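Local coordinates for carbohydrate binding protein, putative, cpb33A (Cellvibrio japonicus, PDB 5FJQ), which is the copper-binding lytic polysaccharide monooxygenase domain of a larger protein, important for efficient chitin use, and probably cleaves the polysaccharide oxidatively, at residues F92-T97 with I155-Q160; Q126-S131 with V144-R149. All blocks are in the same frame, centred on the assembly; numbering follows the deposited sequence.

Contact 1 (F92-T97 with I155-Q160)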
ATOM      1  N   PHE A  92      -3.108  -8.013   8.655  1.00 15.74           N
ATOM      2  CA  PHE A  92      -3.298  -6.855   7.770  1.00 15.03           C
ATOM      3  C   PHE A  92      -4.764  -6.772   7.385  1.00 14.64           C
ATOM      4  O   PHE A  92      -5.405  -7.766   7.014  1.00 14.61           O
ATOM      5  CB  PHE A  92      -2.417  -6.980   6.519  1.00 13.85           C
ATOM      6  CG  PHE A  92      -0.949  -6.804   6.791  1.00 14.55           C
ATOM      7  CD1 PHE A  92      -0.190  -7.833   7.363  1.00 15.58           C
ATOM      8  CD2 PHE A  92      -0.343  -5.607   6.562  1.00 15.26           C
ATOM      9  CE1 PHE A  92       1.160  -7.634   7.635  1.00 15.75           C
ATOM     10  CE2 PHE A  92       1.010  -5.397   6.843  1.00 17.14           C
ATOM     11  CZ  PHE A  92       1.756  -6.411   7.380  1.00 16.99           C
ATOM     12  N   VAL A  93      -5.307  -5.581   7.495  1.00 13.31           N
ATOM     13  CA  VAL A  93      -6.730  -5.470   7.401  1.00 14.45           C
ATOM     14  C   VAL A  93      -6.998  -4.414   6.380  1.00 13.70           C
ATOM     15  O   VAL A  93      -6.439  -3.317   6.513  1.00 11.47           O
ATOM     16  CB  VAL A  93      -7.352  -4.987   8.753  1.00 13.42           C
ATOM     17  CG1 VAL A  93      -8.822  -4.640   8.550  1.00 13.62           C
ATOM     18  CG2 VAL A  93      -7.121  -6.012   9.902  1.00 16.56           C
ATOM     19  N   TRP A  94      -7.879  -4.743   5.433  1.00 15.87           N
ATOM     20  CA  TRP A  94      -8.323  -3.774   4.419  1.00 17.58           C
ATOM     21  C   TRP A  94      -9.704  -3.339   4.868  1.00 18.43           C
ATOM     22  O   TRP A  94     -10.576  -4.176   5.082  1.00 17.38           O
ATOM     23  CB  TRP A  94      -8.423  -4.371   3.006  1.00 16.41           C
ATOM     24  CG  TRP A  94      -7.132  -4.481   2.219  1.00 14.72           C
ATOM     25  CD1 TRP A  94      -6.198  -5.413   2.391  1.00 14.33           C
ATOM     26  CD2 TRP A  94      -6.725  -3.711   1.061  1.00 15.90           C
ATOM     27  NE1 TRP A  94      -5.150  -5.269   1.507  1.00 13.04           N
ATOM     28  CE2 TRP A  94      -5.462  -4.242   0.641  1.00 15.18           C
ATOM     29  CE3 TRP A  94      -7.285  -2.627   0.348  1.00 14.95           C
ATOM     30  CZ2 TRP A  94      -4.760  -3.737  -0.436  1.00 13.94           C
ATOM     31  CZ3 TRP A  94      -6.596  -2.126  -0.722  1.00 14.40           C
ATOM     32  CH2 TRP A  94      -5.310  -2.657  -1.109  1.00 15.19           C
ATOM     33  N   THR A  95      -9.882  -2.039   5.043  1.00 19.44           N
ATOM     34  CA  THR A  95     -11.204  -1.491   5.257  1.00 21.67           C
ATOM     35  C   THR A  95     -11.694  -1.037   3.895  1.00 21.68           C
ATOM     36  O   THR A  95     -11.148  -0.109   3.288  1.00 22.34           O
ATOM     37  CB  THR A  95     -11.179  -0.326   6.261  1.00 21.48           C
ATOM     38  OG1 THR A  95     -10.762  -0.868   7.506  1.00 20.09           O
ATOM     39  CG2 THR A  95     -12.580   0.256   6.413  1.00 22.10           C
ATOM     40  N   ASN A  96     -12.713  -1.741   3.422  1.00 19.75           N
ATOM     41  CA  ASN A  96     -13.310  -1.518   2.157  1.00 20.78           C
ATOM     42  C   ASN A  96     -14.506  -0.575   2.239  1.00 20.03           C
ATOM     43  O   ASN A  96     -15.457  -0.859   2.951  1.00 23.18           O
ATOM     44  CB  ASN A  96     -13.676  -2.874   1.541  1.00 20.12           C
ATOM     45  CG  ASN A  96     -12.458  -3.749   1.406  1.00 16.47           C
ATOM     46  OD1 ASN A  96     -11.346  -3.221   1.437  1.00 16.60           O
ATOM     47  ND2 ASN A  96     -12.643  -5.075   1.416  1.00 15.62           N
ATOM     48  N   THR A  97     -14.455   0.536   1.512  1.00 20.90           N
ATOM     49  CA  THR A  97     -15.602   1.462   1.503  1.00 18.83           C
ATOM     50  C   THR A  97     -16.643   0.972   0.541  1.00 20.82           C
ATOM     51  O   THR A  97     -17.828   1.231   0.730  1.00 20.72           O
ATOM     52  CB  THR A  97     -15.161   2.892   1.145  1.00 19.11           C
ATOM     53  OG1 THR A  97     -14.627   2.928  -0.222  1.00 18.78           O
ATOM     54  CG2 THR A  97     -14.168   3.380   2.238  1.00 19.52           C
ATOM     55  N   ILE A 155       5.881  -2.563   2.870  1.00 17.77           N
ATOM     56  CA  ILE A 155       4.976  -3.594   2.405  1.00 20.36           C
ATOM     57  C   ILE A 155       4.037  -2.996   1.354  1.00 22.29           C
ATOM     58  O   ILE A 155       3.505  -1.882   1.532  1.00 20.51           O
ATOM     59  CB  ILE A 155       4.185  -4.247   3.537  1.00 19.12           C
ATOM     60  CG1 ILE A 155       5.153  -5.138   4.360  1.00 20.44           C
ATOM     61  CG2 ILE A 155       3.000  -5.034   2.943  1.00 20.73           C
ATOM     62  CD1 ILE A 155       4.642  -5.452   5.714  1.00 21.99           C
ATOM     63  N   TYR A 156       3.858  -3.740   0.263  1.00 19.81           N
ATOM     64  CA  TYR A 156       2.946  -3.352  -0.779  1.00 18.33           C
ATOM     65  C   TYR A 156       1.834  -4.380  -0.816  1.00 18.58           C
ATOM     66  O   TYR A 156       2.090  -5.537  -1.135  1.00 19.18           O
ATOM     67  CB  TYR A 156       3.713  -3.355  -2.100  1.00 18.33           C
ATOM     68  CG  TYR A 156       3.088  -2.525  -3.179  1.00 16.96           C
ATOM     69  CD1 TYR A 156       2.636  -1.233  -2.924  1.00 17.73           C
ATOM     70  CD2 TYR A 156       2.939  -3.045  -4.503  1.00 17.35           C
ATOM     71  CE1 TYR A 156       2.055  -0.474  -3.954  1.00 18.96           C
ATOM     72  CE2 TYR A 156       2.377  -2.283  -5.546  1.00 16.90           C
ATOM     73  CZ  TYR A 156       1.954  -0.997  -5.279  1.00 18.02           C
ATOM     74  OH  TYR A 156       1.389  -0.287  -6.338  1.00 18.93           O
ATOM     75  N   SER A 157       0.626  -4.001  -0.374  1.00 16.92           N
ATOM     76  CA  SER A 157      -0.562  -4.801  -0.678  1.00 15.90           C
ATOM     77  C   SER A 157      -1.323  -4.364  -1.919  1.00 15.66           C
ATOM     78  O   SER A 157      -1.502  -3.148  -2.204  1.00 16.08           O
ATOM     79  CB  SER A 157      -1.521  -4.783   0.547  1.00 15.57           C
ATOM     80  OG  SER A 157      -2.609  -5.674   0.361  1.00 14.02           O
ATOM     81  N   ILE A 158      -1.832  -5.349  -2.673  1.00 16.64           N
ATOM     82  CA  ILE A 158      -2.512  -5.068  -3.904  1.00 15.29           C
ATOM     83  C   ILE A 158      -3.790  -5.856  -3.900  1.00 15.90           C
ATOM     84  O   ILE A 158      -3.815  -7.092  -3.602  1.00 15.08           O
ATOM     85  CB  ILE A 158      -1.750  -5.608  -5.148  1.00 16.70           C
ATOM     86  CG1 ILE A 158      -0.378  -4.961  -5.306  1.00 17.52           C
ATOM     87  CG2 ILE A 158      -2.608  -5.445  -6.410  1.00 18.71           C
ATOM     88  CD1 ILE A 158       0.308  -5.301  -6.636  1.00 14.63           C
ATOM     89  N   TRP A 159      -4.866  -5.150  -4.201  1.00 14.91           N
ATOM     90  CA  TRP A 159      -6.195  -5.743  -4.278  1.00 15.38           C
ATOM     91  C   TRP A 159      -6.626  -5.826  -5.712  1.00 16.92           C
ATOM     92  O   TRP A 159      -6.851  -4.761  -6.358  1.00 14.90           O
ATOM     93  CB  TRP A 159      -7.190  -4.893  -3.444  1.00 15.39           C
ATOM     94  CG  TRP A 159      -8.589  -5.408  -3.501  1.00 16.74           C
ATOM     95  CD1 TRP A 159      -9.003  -6.634  -3.957  1.00 16.83           C
ATOM     96  CD2 TRP A 159      -9.781  -4.720  -3.055  1.00 16.37           C
ATOM     97  NE1 TRP A 159     -10.400  -6.743  -3.843  1.00 16.78           N
ATOM     98  CE2 TRP A 159     -10.890  -5.572  -3.330  1.00 16.41           C
ATOM     99  CE3 TRP A 159     -10.023  -3.435  -2.562  1.00 17.78           C
ATOM    100  CZ2 TRP A 159     -12.215  -5.218  -3.031  1.00 15.51           C
ATOM    101  CZ3 TRP A 159     -11.369  -3.076  -2.228  1.00 19.25           C
ATOM    102  CH2 TRP A 159     -12.441  -3.962  -2.501  1.00 16.29           C
ATOM    103  N   GLN A 160      -6.755  -7.063  -6.212  1.00 17.23           N
ATOM    104  CA  GLN A 160      -7.197  -7.305  -7.588  1.00 18.64           C
ATOM    105  C   GLN A 160      -8.704  -7.722  -7.524  1.00 17.48           C
ATOM    106  O   GLN A 160      -9.056  -8.774  -6.970  1.00 16.91           O
ATOM    107  CB  GLN A 160      -6.285  -8.346  -8.351  1.00 17.50           C
ATOM    108  CG  GLN A 160      -6.759  -8.729  -9.765  1.00 18.23           C
ATOM    109  CD  GLN A 160      -6.639  -7.623 -10.770  1.00 18.86           C
ATOM    110  OE1 GLN A 160      -5.513  -7.242 -11.205  1.00 17.38           O
ATOM    111  NE2 GLN A 160      -7.788  -7.140 -11.223  1.00 16.61           N
TER

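Contact 2 (Q126-S131 with V144-R149)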
ATOM      1  N   GLN A 126       9.166  -8.698  -3.072  1.00 18.50           N
ATOM      2  CA  GLN A 126       9.109 -10.162  -3.013  1.00 19.17           C
ATOM      3  C   GLN A 126       7.693 -10.494  -2.589  1.00 17.53           C
ATOM      4  O   GLN A 126       7.229  -9.935  -1.573  1.00 17.30           O
ATOM      5  CB  GLN A 126      10.085 -10.566  -1.919  1.00 22.67           C
ATOM      6  CG  GLN A 126       9.908 -11.933  -1.325  1.00 30.92           C
ATOM      7  CD  GLN A 126      11.170 -12.304  -0.617  1.00 37.77           C
ATOM      8  OE1 GLN A 126      11.401 -11.927   0.547  1.00 40.64           O
ATOM      9  NE2 GLN A 126      12.043 -12.993  -1.339  1.00 38.81           N
ATOM     10  N   LEU A 127       7.017 -11.421  -3.276  1.00 16.70           N
ATOM     11  CA  LEU A 127       5.709 -11.919  -2.763  1.00 15.59           C
ATOM     12  C   LEU A 127       5.718 -12.593  -1.372  1.00 16.64           C
ATOM     13  O   LEU A 127       6.404 -13.603  -1.125  1.00 16.57           O
ATOM     14  CB  LEU A 127       5.079 -12.919  -3.724  1.00 14.20           C
ATOM     15  CG  LEU A 127       3.622 -13.309  -3.475  1.00 13.62           C
ATOM     16  CD1 LEU A 127       2.638 -12.135  -3.746  1.00 14.76           C
ATOM     17  CD2 LEU A 127       3.268 -14.504  -4.350  1.00 14.46           C
ATOM     18  N   ILE A 128       4.883 -12.090  -0.455  1.00 16.31           N
ATOM     19  CA  ILE A 128       4.886 -12.693   0.825  1.00 18.11           C
ATOM     20  C   ILE A 128       3.513 -13.286   1.231  1.00 17.82           C
ATOM     21  O   ILE A 128       3.440 -14.086   2.180  1.00 17.49           O
ATOM     22  CB  ILE A 128       5.611 -11.854   1.908  1.00 18.05           C
ATOM     23  CG1 ILE A 128       4.964 -10.461   2.141  1.00 17.75           C
ATOM     24  CG2 ILE A 128       7.146 -11.877   1.639  1.00 17.28           C
ATOM     25  CD1 ILE A 128       5.218  -9.904   3.547  1.00 18.64           C
ATOM     26  N   HIS A 129       2.475 -12.920   0.472  1.00 16.80           N
ATOM     27  CA  HIS A 129       1.146 -13.427   0.746  1.00 18.21           C
ATOM     28  C   HIS A 129       0.213 -13.306  -0.454  1.00 17.16           C
ATOM     29  O   HIS A 129       0.191 -12.262  -1.174  1.00 14.96           O
ATOM     30  CB  HIS A 129       0.522 -12.704   1.987  1.00 18.16           C
ATOM     31  CG  HIS A 129      -0.780 -13.288   2.437  1.00 21.06           C
ATOM     32  ND1 HIS A 129      -0.845 -14.395   3.266  1.00 22.00           N
ATOM     33  CD2 HIS A 129      -2.069 -12.959   2.147  1.00 20.67           C
ATOM     34  CE1 HIS A 129      -2.111 -14.699   3.490  1.00 24.05           C
ATOM     35  NE2 HIS A 129      -2.874 -13.844   2.834  1.00 22.32           N
ATOM     36  N   ASP A 130      -0.659 -14.306  -0.577  1.00 17.61           N
ATOM     37  CA  ASP A 130      -1.720 -14.300  -1.588  1.00 20.39           C
ATOM     38  C   ASP A 130      -2.960 -14.874  -0.933  1.00 22.50           C
ATOM     39  O   ASP A 130      -2.986 -16.027  -0.378  1.00 21.68           O
ATOM     40  CB  ASP A 130      -1.269 -15.064  -2.849  1.00 19.97           C
ATOM     41  CG  ASP A 130      -2.263 -15.001  -3.985  1.00 20.09           C
ATOM     42  OD1 ASP A 130      -3.468 -14.873  -3.793  1.00 20.27           O
ATOM     43  OD2 ASP A 130      -1.830 -15.086  -5.125  1.00 18.20           O
ATOM     44  N   SER A 131      -4.001 -14.052  -0.925  1.00 18.87           N
ATOM     45  CA  SER A 131      -5.134 -14.425  -0.162  1.00 16.82           C
ATOM     46  C   SER A 131      -6.086 -15.281  -0.979  1.00 17.50           C
ATOM     47  O   SER A 131      -7.012 -15.782  -0.462  1.00 18.94           O
ATOM     48  CB  SER A 131      -5.861 -13.210   0.357  1.00 16.82           C
ATOM     49  OG  SER A 131      -6.696 -12.681  -0.651  1.00 15.53           O
ATOM     50  N   VAL A 144      -0.573 -12.252   7.403  1.00 17.65           N
ATOM     51  CA  VAL A 144       0.553 -12.314   6.431  1.00 17.31           C
ATOM     52  C   VAL A 144       1.686 -12.822   7.245  1.00 18.50           C
ATOM     53  O   VAL A 144       1.821 -12.399   8.416  1.00 17.28           O
ATOM     54  CB  VAL A 144       0.888 -10.895   5.909  1.00 16.45           C
ATOM     55  CG1 VAL A 144       2.109 -10.880   4.974  1.00 16.96           C
ATOM     56  CG2 VAL A 144      -0.335 -10.340   5.211  1.00 15.80           C
ATOM     57  N   ILE A 145       2.461 -13.787   6.730  1.00 17.29           N
ATOM     58  CA  ILE A 145       3.601 -14.200   7.516  1.00 19.43           C
ATOM     59  C   ILE A 145       4.809 -13.317   7.119  1.00 19.40           C
ATOM     60  O   ILE A 145       5.309 -13.378   5.972  1.00 18.85           O
ATOM     61  CB  ILE A 145       3.896 -15.740   7.452  1.00 20.57           C
ATOM     62  CG1 ILE A 145       2.670 -16.620   7.778  1.00 19.97           C
ATOM     63  CG2 ILE A 145       5.169 -16.129   8.205  1.00 22.24           C
ATOM     64  CD1 ILE A 145       1.805 -16.236   8.975  1.00 19.64           C
ATOM     65  N   LEU A 146       5.268 -12.474   8.042  1.00 17.45           N
ATOM     66  CA  LEU A 146       6.414 -11.577   7.767  1.00 16.35           C
ATOM     67  C   LEU A 146       7.687 -12.386   7.831  1.00 15.81           C
ATOM     68  O   LEU A 146       7.905 -13.149   8.821  1.00 15.66           O
ATOM     69  CB  LEU A 146       6.462 -10.418   8.753  1.00 17.61           C
ATOM     70  CG  LEU A 146       5.171  -9.612   8.748  1.00 16.68           C
ATOM     71  CD1 LEU A 146       5.066  -8.780  10.042  1.00 18.10           C
ATOM     72  CD2 LEU A 146       5.002  -8.764   7.496  1.00 14.48           C
ATOM     73  N   PRO A 147       8.524 -12.278   6.774  1.00 16.19           N
ATOM     74  CA  PRO A 147       9.778 -13.015   6.790  1.00 17.81           C
ATOM     75  C   PRO A 147      10.784 -12.373   7.749  1.00 20.18           C
ATOM     76  O   PRO A 147      10.555 -11.248   8.230  1.00 19.63           O
ATOM     77  CB  PRO A 147      10.267 -12.902   5.334  1.00 16.62           C
ATOM     78  CG  PRO A 147       9.770 -11.540   4.881  1.00 14.87           C
ATOM     79  CD  PRO A 147       8.423 -11.362   5.601  1.00 15.40           C
ATOM     80  N   TYR A 148      11.892 -13.053   8.044  1.00 23.10           N
ATOM     81  CA  TYR A 148      12.951 -12.384   8.823  1.00 21.96           C
ATOM     82  C   TYR A 148      13.428 -11.095   8.142  1.00 20.94           C
ATOM     83  O   TYR A 148      13.914 -11.129   7.019  1.00 19.39           O
ATOM     84  CB  TYR A 148      14.147 -13.315   9.068  1.00 22.59           C
ATOM     85  CG  TYR A 148      15.183 -12.683   9.933  1.00 21.93           C
ATOM     86  CD1 TYR A 148      15.000 -12.614  11.319  1.00 22.80           C
ATOM     87  CD2 TYR A 148      16.327 -12.108   9.376  1.00 22.08           C
ATOM     88  CE1 TYR A 148      15.952 -12.020  12.152  1.00 24.03           C
ATOM     89  CE2 TYR A 148      17.292 -11.507  10.193  1.00 23.16           C
ATOM     90  CZ  TYR A 148      17.095 -11.461  11.578  1.00 24.21           C
ATOM     91  OH  TYR A 148      18.044 -10.852  12.401  1.00 23.15           O
ATOM     92  N   ARG A 149      13.352  -9.977   8.874  1.00 20.59           N
ATOM     93  CA  ARG A 149      13.908  -8.709   8.449  1.00 19.60           C
ATOM     94  C   ARG A 149      14.406  -7.982   9.701  1.00 19.99           C
ATOM     95  O   ARG A 149      14.048  -8.365  10.821  1.00 25.88           O
ATOM     96  CB  ARG A 149      12.836  -7.827   7.739  1.00 18.24           C
ATOM     97  CG  ARG A 149      12.291  -8.271   6.357  1.00 18.47           C
ATOM     98  CD  ARG A 149      13.378  -8.375   5.297  1.00 18.21           C
ATOM     99  NE  ARG A 149      12.849  -8.586   3.947  1.00 20.53           N
ATOM    100  CZ  ARG A 149      12.719  -9.784   3.374  1.00 20.57           C
ATOM    101  NH1 ARG A 149      13.066 -10.871   4.050  1.00 19.36           N
ATOM    102  NH2 ARG A 149      12.222  -9.899   2.158  1.00 19.09           N
TER
HETATM  103  O   HOH W   1      12.687 -13.316   2.781  1.00 23.05           O
HETATM  104  O   HOH W   2       1.766 -15.080   4.141  1.00 22.17           O
HETATM  105  O   HOH W   3       5.373 -15.251   3.675  1.00 25.64           O

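Contact 1 (F92-T97 with I155-Q160)
Trp-94 makes the largest share of the contact between segments 92-97 and 155-160. Its CB points at the opposing strand, and CG, anti to the carbonyl carbon, sends the indole between the two backbones. Along the ring's edge, CD1 only skirts the hydroxyl of Ser-157, but NE1 donates a hydrogen bond of 2.8 Å to Ser-157 OG. The hydroxyl lies almost in the indole plane, but the bond is bent, with an N-H...O angle of 131°. It is displaced toward the benzo ring, so Trp-94 CZ2 comes to 3.0 Å from Ser-157 OG. Trp-94 CH2 meets Trp-159 CB at 3.7 Å, and this methylene sits over one indole face in a CH-pi contact. CZ3 joins CH2 beneath that methylene, and CE3 and CZ3 both come near Trp-159 CE3. Such cross-sheet packing is the heart of the immunoglobulin-like beta-sandwich of lytic polysaccharide monooxygenases: strand 88-96 belongs to the three-stranded sheet and strand 152-161 to the mixed one, and the axes of residues 92-96 and 155-160 approach to 10.1 Å and cross at -44°. Trp-159, with CG anti to its backbone N, turns its edge to the face of Trp-94; the five-membered ring of Trp-159 and the six-membered ring of Trp-94 have centroids 5.7 Å apart and planes at 69°. The far end of its indole meets Asn-96 tip to tip, OD1 lying 3.7 Å from Trp-159 CZ3. That OD1 is buried without a polar partner, whereas ND2 bonds to Glu-137 O and Ser-140 OG. Trp-159 NE1 bonds to Thr-102 OG1, and its side chain comes within about 5 Å of the copper ion held by His-1 and His-100. At the other end, Phe-92 CZ touches Ile-155 CD1 at 3.5 Å, again tip to tip.

Contact 2 (Q126-S131 with V144-R149)
Two very different regimes share the meeting of segments 126-131 and 144-149. The tight part is apolar and centres on Ile-128, whose CG1 takes the crowded position between backbone N and carbonyl carbon, chi1 61°. From there CD1 reaches Val-144 CG1 at 3.6 Å, crossing that side chain at about a right angle, and also touches Leu-146 CD2 and Pro-147 CD. The other branch, CG2, lies against the proline ring. Next along the strand, His-129 CB packs on Val-144 CG1 at 3.8 Å, while Val-144 CG2 covers one imidazole face.

The loose side is wet. One water donates to Ile-128 O, accepts from Ile-145 N and bonds His-129 ND1 in the ring plane; another donates to both Ile-128 O and Ile-145 O. Gln-126, at the exposed margin, takes a bond from the buried Arg-149: NH2 donates to OE1 over 2.7 Å at 152°, approaching from above the amide plane, and a third water joins that same oxygen to Arg-149 NH1. The guanidinium is further fixed by NH1 to Tyr-148 O and NE to Thr-110 O, with Pro-147 CG over one face. Solvent thus bridges the backbones of strands from different sheets, next to a classic beta bulge in which Ile-128 and His-129 both face Tyr-107.

How the contacts relate
From the N terminus the chain passes strand 2-6, an edge of the three-stranded sheet, and the helices before it reaches segment 92-97 on strand 88-96, then runs through strand 102-109 to segment 126-131. Contact 2 closes the shorter loop, when segment 144-149 returns after 12 intervening residues. Strand 152-161 follows, and with segment 155-160 contact 1 closes the longer loop of 57 residues, so contact 2 is nested within it. Each joins the three-stranded sheet to the mixed one: contact 1 through the buried interior, contact 2 toward the periphery, their centres 14 Å apart. They touch where Val-144 CG2 packs against Phe-92 CD1 at 3.3 Å and Leu-146 CD2 meets Ile-155 CD1 at 3.8 Å.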